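Local structure of endo-beta-1,4-glucanase (Ampullaria crossean, 5XBU) at residues H56-F65 and V104-I114; E119-P127 and N133-F141. The protein probably hydrolyses internal beta-1,4-glucosidic bonds of cellulose, as an endoglucanase of glycoside hydrolase family 45. One frame throughout, in Å; residues are numbered along the deposited sequence.

Contact 1 lies in the core, its centre about 4 Å from the centre of the chain; contact 2 sits nearer the surface, at about 11 Å, and is partly buried. Both reach one mixed sheet, since strand 57-60 of contact 1 is antiparallel to strand 140-144, where segment 133-141 ends. The Cys112-Cys121 disulfide also ties them together, joining segment 104-114 to helix 118-121. Their chemistry follows their place: contact 1 rests on strand-to-strand backbone bonds and apolar or CH-pi packing, whereas contact 2 joins two mostly loop segments mainly through side-chain hydrogen bonds, bridging waters and an aromatic cluster of Trp120, His135 and His140.

Contact 1 of 2, residues H56-F65 and V104-I114; sequences HVTAPSERYF and VVFMVTNACPI
Phe65 lays one face of its ring on Ala111, whose CB stands 3.5 Å from the centroid of the Phe65 ring, over its centre, in a CH-pi contact. With CG of Phe65 anti to the backbone N (chi1 175°), the ring projects from the short helix 62-65 onto this methyl, and its CD1 also meets CG1 of Val108. Both Val108 methyls pack on the Pro60 ring: CG1 lies against CD, while Val108 CG2 is 3.7 Å from Pro60 CG. At the other end, Val104 crosses His56 at about a right angle, its CG1 over one ring face and 3.7 Å from the centroid of the His56 ring. A water in the plane of that ring joins His56 ND1 to Val105 O, and the Phe106 ring leans obliquely alongside, the two planes 57° apart. Strands 57-60 and 104-108 are parallel neighbours, strongly twisted (segment axes at 61°), in the double-psi beta-barrel to which the family belongs. Val57 and Met107 occupy one face of the sheet, Thr58 and Val108 the other. Two amides share Thr58 O: Thr109 N at 3.0 Å from it, and Asn110 N more weakly. The pairing then slips by one residue, and Cys112 N approaches Pro60 O at 2.8 Å from above the carbonyl plane. Buried Asn110 O has no hydrogen-bond partner in the model; Ala59 CA offers it a C-H contact at 3.2 Å. The extended Glu62 side chain splits its oxygens: OE2 accepts across the contact from Ile114 N at 2.9 Å on its anti side, and OE1 is salt-bridged to its neighbour Arg63 NH1 at 2.8 Å from above the carboxylate plane. Ile114 CD1 lies over one face of that guanidinium, toward its NH2 edge.

Contact 2 of 2, residues E119-P127 and N133-F141; sequences EWCGISGKP and NSHGYEVHF
The CA atoms of Glu119 and Ser134 come within 5.6 Å where the end of helix 118-121 meets a type I turn spanning Asn133 to Gly136. Segment 119-127 leaves the helix through an inverse gamma turn centred on Gly122; further on, a water donates to both Gly125 O and Glu138 O. Glu119 O accepts from Ser134 OG at 2.8 Å, the hydroxyl tilted a little out of the carbonyl plane. The extended Glu119 side chain carries OE1 to His135 NE2, 2.7 Å away, in a nearly straight bond (171°) that uses the anti lone pair and lies in the imidazole plane; Lys94 also salt-bridges this oxygen. Asn133 works with both ends of its amide. ND2 reaches Trp120 O at 2.9 Å, in the amide plane, while OD1 takes the N-H groups of His135, an Asx turn, and of Tyr137 from opposite faces. A leucine in place of Asn133 would probably leave Trp120 O without this donor and both turn amides without their acceptor, loosening the turn that presents His135. Ile123 CG1 lies side by side with Asn133, 3.6 Å from its CB. Trp120 is the hub of an aromatic cluster: His135 CD2 sits over the rim of one indole face, 3.5 Å from Trp120 CZ3, the two rings oblique, and Trp120 CB stands over the centre of the His140 ring. A chi1 of -174°, which turns CG away from the backbone N, brings the His140 ring under that CB, while Ser26 and Thr28 of strand 22-30 hydrogen-bond its ND1 and NE2, respectively. Pro127 rests on Glu138 and Val139, beside Trp162 of strand 160-165, and past His140 the chain runs on as strand 140-144, between strands 22-30 and 57-60.

Contact 1 of 2, residues H56-F65 and V104-I114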
loop_
_atom_site.group_PDB
_atom_site.type_symbol
_atom_site.label_atom_id
_atom_site.label_comp_id
_atom_site.label_asym_id
_atom_site.label_seq_id
_atom_site.Cartn_x
_atom_site.Cartn_y
_atom_site.Cartn_z
ATOM N N HIS A 56 9.710 4.824 3.163
ATOM C CA HIS A 56 8.843 4.047 2.288
ATOM C C HIS A 56 7.756 3.414 3.157
ATOM O O HIS A 56 7.910 2.306 3.683
ATOM C CB HIS A 56 9.661 2.980 1.586
ATOM C CG HIS A 56 10.643 3.519 0.631
ATOM N ND1 HIS A 56 11.871 2.931 0.429
ATOM C CD2 HIS A 56 10.588 4.579 -0.216
ATOM C CE1 HIS A 56 12.551 3.631 -0.476
ATOM N NE2 HIS A 56 11.791 4.632 -0.886
ATOM N N VAL A 57 6.667 4.161 3.297
ATOM C CA VAL A 57 5.522 3.741 4.084
ATOM C C VAL A 57 4.268 3.851 3.219
ATOM O O VAL A 57 4.208 4.604 2.233
ATOM C CB VAL A 57 5.424 4.538 5.412
ATOM C CG1 VAL A 57 6.622 4.214 6.295
ATOM C CG2 VAL A 57 5.267 6.040 5.189
ATOM N N THR A 58 3.266 3.061 3.586
ATOM C CA THR A 58 2.075 2.917 2.785
ATOM C C THR A 58 0.808 2.883 3.642
ATOM O O THR A 58 0.806 2.458 4.802
ATOM C CB THR A 58 2.186 1.661 1.880
ATOM O OG1 THR A 58 1.062 1.539 1.018
ATOM C CG2 THR A 58 2.325 0.342 2.637
ATOM N N ALA A 59 -0.276 3.287 2.984
ATOM C CA ALA A 59 -1.660 3.113 3.414
ATOM C C ALA A 59 -2.315 2.127 2.453
ATOM O O ALA A 59 -2.737 2.519 1.356
ATOM C CB ALA A 59 -2.385 4.456 3.387
ATOM N N PRO A 60 -2.424 0.851 2.816
ATOM C CA PRO A 60 -3.121 -0.102 1.950
ATOM C C PRO A 60 -4.621 0.088 2.021
ATOM O O PRO A 60 -5.174 0.564 3.015
ATOM C CB PRO A 60 -2.732 -1.477 2.513
ATOM C CG PRO A 60 -1.560 -1.214 3.420
ATOM C CD PRO A 60 -1.821 0.154 3.969
ATOM N N SER A 61 -5.289 -0.414 0.997
ATOM C CA SER A 61 -6.727 -0.534 1.015
ATOM C C SER A 61 -7.199 -1.257 2.284
ATOM O O SER A 61 -6.564 -2.191 2.789
ATOM C CB SER A 61 -7.175 -1.219 -0.279
ATOM O OG SER A 61 -6.442 -2.394 -0.552
ATOM N N GLU A 62 -8.370 -0.809 2.738
ATOM C CA GLU A 62 -8.895 -1.125 4.062
ATOM C C GLU A 62 -8.944 -2.619 4.383
ATOM O O GLU A 62 -8.575 -3.020 5.491
ATOM C CB GLU A 62 -10.303 -0.529 4.145
ATOM C CG GLU A 62 -10.991 -0.657 5.485
ATOM C CD GLU A 62 -12.318 0.068 5.519
ATOM O OE1 GLU A 62 -13.181 -0.398 6.282
ATOM O OE2 GLU A 62 -12.505 1.090 4.825
ATOM N N ARG A 63 -9.465 -3.446 3.476
ATOM C CA ARG A 63 -9.650 -4.849 3.825
ATOM C C ARG A 63 -8.328 -5.590 3.973
ATOM O O ARG A 63 -8.260 -6.543 4.757
ATOM C CB ARG A 63 -10.602 -5.531 2.852
ATOM C CG ARG A 63 -12.036 -5.036 2.969
ATOM C CD ARG A 63 -12.766 -5.566 4.245
ATOM N NE ARG A 63 -14.104 -4.949 4.312
ATOM C CZ ARG A 63 -14.358 -3.750 4.817
ATOM N NH1 ARG A 63 -13.419 -3.104 5.496
ATOM N NH2 ARG A 63 -15.545 -3.200 4.612
ATOM N N TYR A 64 -7.259 -5.190 3.281
ATOM C CA TYR A 64 -5.946 -5.729 3.611
ATOM C C TYR A 64 -5.433 -5.136 4.915
ATOM O O TYR A 64 -4.929 -5.856 5.780
ATOM C CB TYR A 64 -4.925 -5.525 2.475
ATOM C CG TYR A 64 -3.552 -5.968 2.891
ATOM C CD1 TYR A 64 -3.253 -7.308 3.110
ATOM C CD2 TYR A 64 -2.564 -5.038 3.148
ATOM C CE1 TYR A 64 -2.016 -7.708 3.561
ATOM C CE2 TYR A 64 -1.336 -5.419 3.613
ATOM C CZ TYR A 64 -1.045 -6.745 3.820
ATOM O OH TYR A 64 0.203 -7.063 4.290
ATOM N N PHE A 65 -5.543 -3.809 5.061
ATOM C CA PHE A 65 -5.097 -3.140 6.277
ATOM C C PHE A 65 -5.559 -3.853 7.538
ATOM O O PHE A 65 -4.766 -4.018 8.474
ATOM C CB PHE A 65 -5.608 -1.704 6.266
ATOM C CG PHE A 65 -5.311 -0.951 7.514
ATOM C CD1 PHE A 65 -4.070 -0.393 7.713
ATOM C CD2 PHE A 65 -6.278 -0.769 8.498
ATOM C CE1 PHE A 65 -3.789 0.322 8.868
ATOM C CE2 PHE A 65 -6.003 -0.067 9.638
ATOM C CZ PHE A 65 -4.737 0.478 9.840
ATOM N N VAL A 104 10.834 -2.275 -4.185
ATOM C CA VAL A 104 10.914 -1.405 -3.018
ATOM C C VAL A 104 10.018 -1.987 -1.931
ATOM O O VAL A 104 8.893 -2.406 -2.201
ATOM C CB VAL A 104 10.509 0.048 -3.357
ATOM C CG1 VAL A 104 10.650 0.937 -2.155
ATOM C CG2 VAL A 104 11.344 0.621 -4.527
ATOM N N VAL A 105 10.528 -2.001 -0.713
ATOM C CA VAL A 105 9.805 -2.464 0.468
ATOM C C VAL A 105 9.175 -1.272 1.176
ATOM O O VAL A 105 9.852 -0.281 1.478
ATOM C CB VAL A 105 10.727 -3.257 1.409
ATOM C CG1 VAL A 105 10.003 -3.647 2.712
ATOM C CG2 VAL A 105 11.304 -4.497 0.730
ATOM N N PHE A 106 7.881 -1.388 1.478
ATOM C CA PHE A 106 7.130 -0.364 2.186
ATOM C C PHE A 106 6.557 -0.960 3.465
ATOM O O PHE A 106 6.104 -2.110 3.480
ATOM C CB PHE A 106 5.964 0.164 1.357
ATOM C CG PHE A 106 6.392 0.860 0.087
ATOM C CD1 PHE A 106 6.693 0.117 -1.039
ATOM C CD2 PHE A 106 6.504 2.240 0.028
ATOM C CE1 PHE A 106 7.110 0.741 -2.211
ATOM C CE2 PHE A 106 6.923 2.880 -1.133
ATOM C CZ PHE A 106 7.229 2.110 -2.248
ATOM N N MET A 107 6.494 -0.162 4.521
ATOM C CA MET A 107 5.846 -0.573 5.764
ATOM C C MET A 107 4.452 0.022 5.874
ATOM O O MET A 107 4.237 1.205 5.591
ATOM C CB MET A 107 6.702 -0.165 6.968
ATOM C CG MET A 107 6.140 -0.710 8.291
ATOM S SD MET A 107 7.318 -0.600 9.645
ATOM C CE MET A 107 7.339 1.184 9.921
ATOM N N VAL A 108 3.501 -0.810 6.308
ATOM C CA VAL A 108 2.133 -0.371 6.542
ATOM C C VAL A 108 2.077 0.488 7.798
ATOM O O VAL A 108 2.326 0.003 8.905
ATOM C CB VAL A 108 1.204 -1.583 6.702
ATOM C CG1 VAL A 108 -0.187 -1.128 7.031
ATOM C CG2 VAL A 108 1.266 -2.473 5.450
ATOM N N THR A 109 1.715 1.763 7.624
ATOM C CA THR A 109 1.577 2.682 8.754
ATOM C C THR A 109 0.253 3.419 8.751
ATOM O O THR A 109 -0.005 4.191 9.683
ATOM C CB THR A 109 2.721 3.692 8.817
ATOM O OG1 THR A 109 2.599 4.539 7.681
ATOM C CG2 THR A 109 4.067 3.035 8.874
ATOM N N ASN A 110 -0.608 3.191 7.763
ATOM C CA ASN A 110 -1.846 3.934 7.649
ATOM C C ASN A 110 -2.805 3.089 6.822
ATOM O O ASN A 110 -2.431 2.019 6.344
ATOM C CB ASN A 110 -1.518 5.310 7.059
ATOM C CG ASN A 110 -2.653 6.304 7.134
ATOM O OD1 ASN A 110 -3.599 6.160 7.903
ATOM N ND2 ASN A 110 -2.553 7.350 6.328
ATOM N N ALA A 111 -4.038 3.576 6.673
ATOM C CA ALA A 111 -5.077 2.884 5.921
ATOM C C ALA A 111 -5.639 3.779 4.831
ATOM O O ALA A 111 -5.753 4.994 5.013
ATOM C CB ALA A 111 -6.225 2.504 6.858
ATOM N N CYS A 112 -6.027 3.141 3.725
ATOM C CA CYS A 112 -6.778 3.769 2.644
ATOM C C CYS A 112 -8.217 3.265 2.773
ATOM O O CYS A 112 -8.528 2.154 2.312
ATOM C CB CYS A 112 -6.183 3.389 1.287
ATOM S SG CYS A 112 -7.029 4.151 -0.146
ATOM N N PRO A 113 -9.107 4.003 3.449
ATOM C CA PRO A 113 -10.458 3.465 3.667
ATOM C C PRO A 113 -11.237 3.390 2.370
ATOM O O PRO A 113 -11.033 4.176 1.442
ATOM C CB PRO A 113 -11.122 4.478 4.606
ATOM C CG PRO A 113 -10.034 5.304 5.160
ATOM C CD PRO A 113 -8.912 5.284 4.162
ATOM N N ILE A 114 -12.178 2.450 2.333
ATOM C CA ILE A 114 -13.118 2.383 1.220
ATOM C C ILE A 114 -13.816 3.723 1.057
ATOM O O ILE A 114 -13.956 4.243 -0.052
ATOM C CB ILE A 114 -14.123 1.244 1.437
ATOM C CG1 ILE A 114 -13.412 -0.113 1.424
ATOM C CG2 ILE A 114 -15.274 1.323 0.450
ATOM C CD1 ILE A 114 -14.225 -1.264 2.008
HETATM O O HOH W 1 12.239 0.813 2.226
#

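Contact 2 of 2, residues E119-P127 and N133-F141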
loop_
_atom_site.group_PDB
_atom_site.type_symbol
_atom_site.label_atom_id
_atom_site.label_comp_id
_atom_site.label_asym_id
_atom_site.label_seq_id
_atom_site.Cartn_x
_atom_site.Cartn_y
_atom_site.Cartn_z
ATOM N N GLU A 119 -12.418 4.141 -6.236
ATOM C CA GLU A 119 -11.780 3.625 -7.444
ATOM C C GLU A 119 -10.679 2.626 -7.115
ATOM O O GLU A 119 -10.567 1.564 -7.758
ATOM C CB GLU A 119 -11.204 4.797 -8.245
ATOM C CG GLU A 119 -10.390 4.338 -9.447
ATOM C CD GLU A 119 -10.002 5.458 -10.396
ATOM O OE1 GLU A 119 -9.447 5.117 -11.457
ATOM O OE2 GLU A 119 -10.241 6.649 -10.106
ATOM N N TRP A 120 -9.795 2.996 -6.184
ATOM C CA TRP A 120 -8.595 2.229 -5.901
ATOM C C TRP A 120 -8.733 1.344 -4.675
ATOM O O TRP A 120 -8.184 0.240 -4.654
ATOM C CB TRP A 120 -7.387 3.158 -5.717
ATOM C CG TRP A 120 -7.065 3.986 -6.917
ATOM C CD1 TRP A 120 -7.296 5.321 -7.075
ATOM C CD2 TRP A 120 -6.449 3.538 -8.137
ATOM N NE1 TRP A 120 -6.864 5.731 -8.308
ATOM C CE2 TRP A 120 -6.332 4.662 -8.973
ATOM C CE3 TRP A 120 -5.953 2.308 -8.599
ATOM C CZ2 TRP A 120 -5.745 4.602 -10.231
ATOM C CZ3 TRP A 120 -5.377 2.251 -9.861
ATOM C CH2 TRP A 120 -5.287 3.389 -10.661
ATOM N N CYS A 121 -9.418 1.812 -3.628
ATOM C CA CYS A 121 -9.459 1.096 -2.357
ATOM C C CYS A 121 -10.798 0.440 -2.086
ATOM O O CYS A 121 -10.940 -0.225 -1.056
ATOM C CB CYS A 121 -9.065 2.025 -1.205
ATOM S SG CYS A 121 -7.359 2.593 -1.488
ATOM N N GLY A 122 -11.765 0.584 -2.997
ATOM C CA GLY A 122 -13.066 -0.070 -2.893
ATOM C C GLY A 122 -12.967 -1.528 -3.282
ATOM O O GLY A 122 -13.231 -1.933 -4.423
ATOM N N ILE A 123 -12.515 -2.312 -2.308
ATOM C CA ILE A 123 -12.277 -3.739 -2.439
ATOM C C ILE A 123 -12.997 -4.366 -1.245
ATOM O O ILE A 123 -12.668 -4.059 -0.102
ATOM C CB ILE A 123 -10.783 -4.112 -2.448
ATOM C CG1 ILE A 123 -10.018 -3.226 -3.448
ATOM C CG2 ILE A 123 -10.636 -5.588 -2.770
ATOM C CD1 ILE A 123 -8.534 -3.472 -3.476
ATOM N N SER A 124 -13.981 -5.226 -1.510
ATOM C CA SER A 124 -14.900 -5.642 -0.467
ATOM C C SER A 124 -14.517 -6.956 0.186
ATOM O O SER A 124 -15.358 -7.570 0.827
ATOM C CB SER A 124 -16.324 -5.700 -0.993
ATOM O OG SER A 124 -16.357 -6.698 -1.979
ATOM N N GLY A 125 -13.280 -7.395 0.053
ATOM C CA GLY A 125 -12.754 -8.513 0.804
ATOM C C GLY A 125 -11.248 -8.453 0.791
ATOM O O GLY A 125 -10.652 -7.794 -0.065
ATOM N N LYS A 126 -10.639 -9.163 1.726
ATOM C CA LYS A 126 -9.196 -9.210 1.849
ATOM C C LYS A 126 -8.598 -10.027 0.701
ATOM O O LYS A 126 -9.296 -10.789 0.012
ATOM C CB LYS A 126 -8.843 -9.865 3.190
ATOM C CG LYS A 126 -9.339 -11.319 3.305
ATOM C CD LYS A 126 -8.907 -11.988 4.576
ATOM C CE LYS A 126 -7.811 -12.948 4.281
ATOM N NZ LYS A 126 -7.357 -13.643 5.502
ATOM N N PRO A 127 -7.282 -9.915 0.488
ATOM C CA PRO A 127 -6.630 -10.780 -0.508
ATOM C C PRO A 127 -6.904 -12.248 -0.192
ATOM O O PRO A 127 -6.914 -12.653 0.961
ATOM C CB PRO A 127 -5.149 -10.415 -0.375
ATOM C CG PRO A 127 -5.180 -8.982 0.095
ATOM C CD PRO A 127 -6.332 -8.982 1.113
ATOM N N ASN A 133 -10.521 -4.255 -6.862
ATOM C CA ASN A 133 -10.931 -2.888 -7.127
ATOM C C ASN A 133 -11.420 -2.735 -8.565
ATOM O O ASN A 133 -11.457 -3.693 -9.339
ATOM C CB ASN A 133 -9.855 -1.852 -6.752
ATOM C CG ASN A 133 -8.585 -1.933 -7.575
ATOM O OD1 ASN A 133 -8.547 -2.517 -8.653
ATOM N ND2 ASN A 133 -7.524 -1.330 -7.047
ATOM N N SER A 134 -11.770 -1.508 -8.915
ATOM C CA SER A 134 -12.348 -1.207 -10.214
ATOM C C SER A 134 -11.383 -1.466 -11.361
ATOM O O SER A 134 -11.818 -1.475 -12.509
ATOM C CB SER A 134 -12.813 0.244 -10.233
ATOM O OG SER A 134 -11.711 1.141 -10.263
ATOM N N HIS A 135 -10.102 -1.685 -11.081
ATOM C CA HIS A 135 -9.091 -1.963 -12.085
ATOM C C HIS A 135 -8.613 -3.401 -12.062
ATOM O O HIS A 135 -7.718 -3.759 -12.834
ATOM C CB HIS A 135 -7.943 -0.975 -11.956
ATOM C CG HIS A 135 -8.389 0.427 -12.202
ATOM N ND1 HIS A 135 -8.953 0.816 -13.396
ATOM C CD2 HIS A 135 -8.401 1.519 -11.400
ATOM C CE1 HIS A 135 -9.274 2.093 -13.321
ATOM N NE2 HIS A 135 -8.950 2.548 -12.125
ATOM N N GLY A 136 -9.218 -4.246 -11.204
ATOM C CA GLY A 136 -8.948 -5.666 -11.212
ATOM C C GLY A 136 -7.885 -6.143 -10.252
ATOM O O GLY A 136 -7.467 -7.304 -10.360
ATOM N N TYR A 137 -7.493 -5.321 -9.277
ATOM C CA TYR A 137 -6.451 -5.720 -8.333
ATOM C C TYR A 137 -7.047 -6.084 -6.983
ATOM O O TYR A 137 -7.956 -5.412 -6.484
ATOM C CB TYR A 137 -5.405 -4.600 -8.149
ATOM C CG TYR A 137 -4.757 -4.255 -9.463
ATOM C CD1 TYR A 137 -3.765 -5.059 -9.977
ATOM C CD2 TYR A 137 -5.182 -3.155 -10.178
ATOM C CE1 TYR A 137 -3.184 -4.786 -11.226
ATOM C CE2 TYR A 137 -4.608 -2.863 -11.434
ATOM C CZ TYR A 137 -3.611 -3.676 -11.922
ATOM O OH TYR A 137 -3.086 -3.360 -13.171
ATOM N N GLU A 138 -6.486 -7.123 -6.375
ATOM C CA GLU A 138 -6.971 -7.596 -5.069
ATOM C C GLU A 138 -6.591 -6.699 -3.904
ATOM O O GLU A 138 -7.103 -6.907 -2.798
ATOM C CB GLU A 138 -6.496 -9.010 -4.774
ATOM C CG GLU A 138 -5.021 -9.121 -4.535
ATOM C CD GLU A 138 -4.559 -10.469 -4.047
ATOM O OE1 GLU A 138 -5.355 -11.445 -4.078
ATOM O OE2 GLU A 138 -3.396 -10.547 -3.585
ATOM N N VAL A 139 -5.655 -5.779 -4.101
ATOM C CA VAL A 139 -5.185 -4.895 -3.053
ATOM C C VAL A 139 -4.612 -3.663 -3.730
ATOM O O VAL A 139 -4.182 -3.708 -4.893
ATOM C CB VAL A 139 -4.139 -5.599 -2.151
ATOM C CG1 VAL A 139 -2.860 -5.882 -2.871
ATOM C CG2 VAL A 139 -3.904 -4.839 -0.858
ATOM N N HIS A 140 -4.625 -2.557 -2.991
ATOM C CA HIS A 140 -4.077 -1.284 -3.430
ATOM C C HIS A 140 -3.124 -0.773 -2.364
ATOM O O HIS A 140 -3.432 -0.842 -1.175
ATOM C CB HIS A 140 -5.182 -0.275 -3.654
ATOM C CG HIS A 140 -4.697 0.992 -4.243
ATOM N ND1 HIS A 140 -4.422 1.081 -5.587
ATOM C CD2 HIS A 140 -4.383 2.180 -3.672
ATOM C CE1 HIS A 140 -3.956 2.295 -5.814
ATOM N NE2 HIS A 140 -3.927 2.986 -4.682
ATOM N N PHE A 141 -2.004 -0.196 -2.784
ATOM C CA PHE A 141 -1.055 0.458 -1.879
ATOM C C PHE A 141 -0.957 1.936 -2.224
ATOM O O PHE A 141 -0.458 2.293 -3.292
ATOM C CB PHE A 141 0.310 -0.223 -1.888
ATOM C CG PHE A 141 0.235 -1.623 -1.378
ATOM C CD1 PHE A 141 0.080 -1.870 -0.009
ATOM C CD2 PHE A 141 0.244 -2.720 -2.247
ATOM C CE1 PHE A 141 -0.059 -3.153 0.472
ATOM C CE2 PHE A 141 0.121 -4.005 -1.752
ATOM C CZ PHE A 141 -0.036 -4.232 -0.407
HETATM O O HOH W 2 -13.001 -0.306 -6.662
HETATM O O HOH W 3 -8.141 -6.618 -0.300
#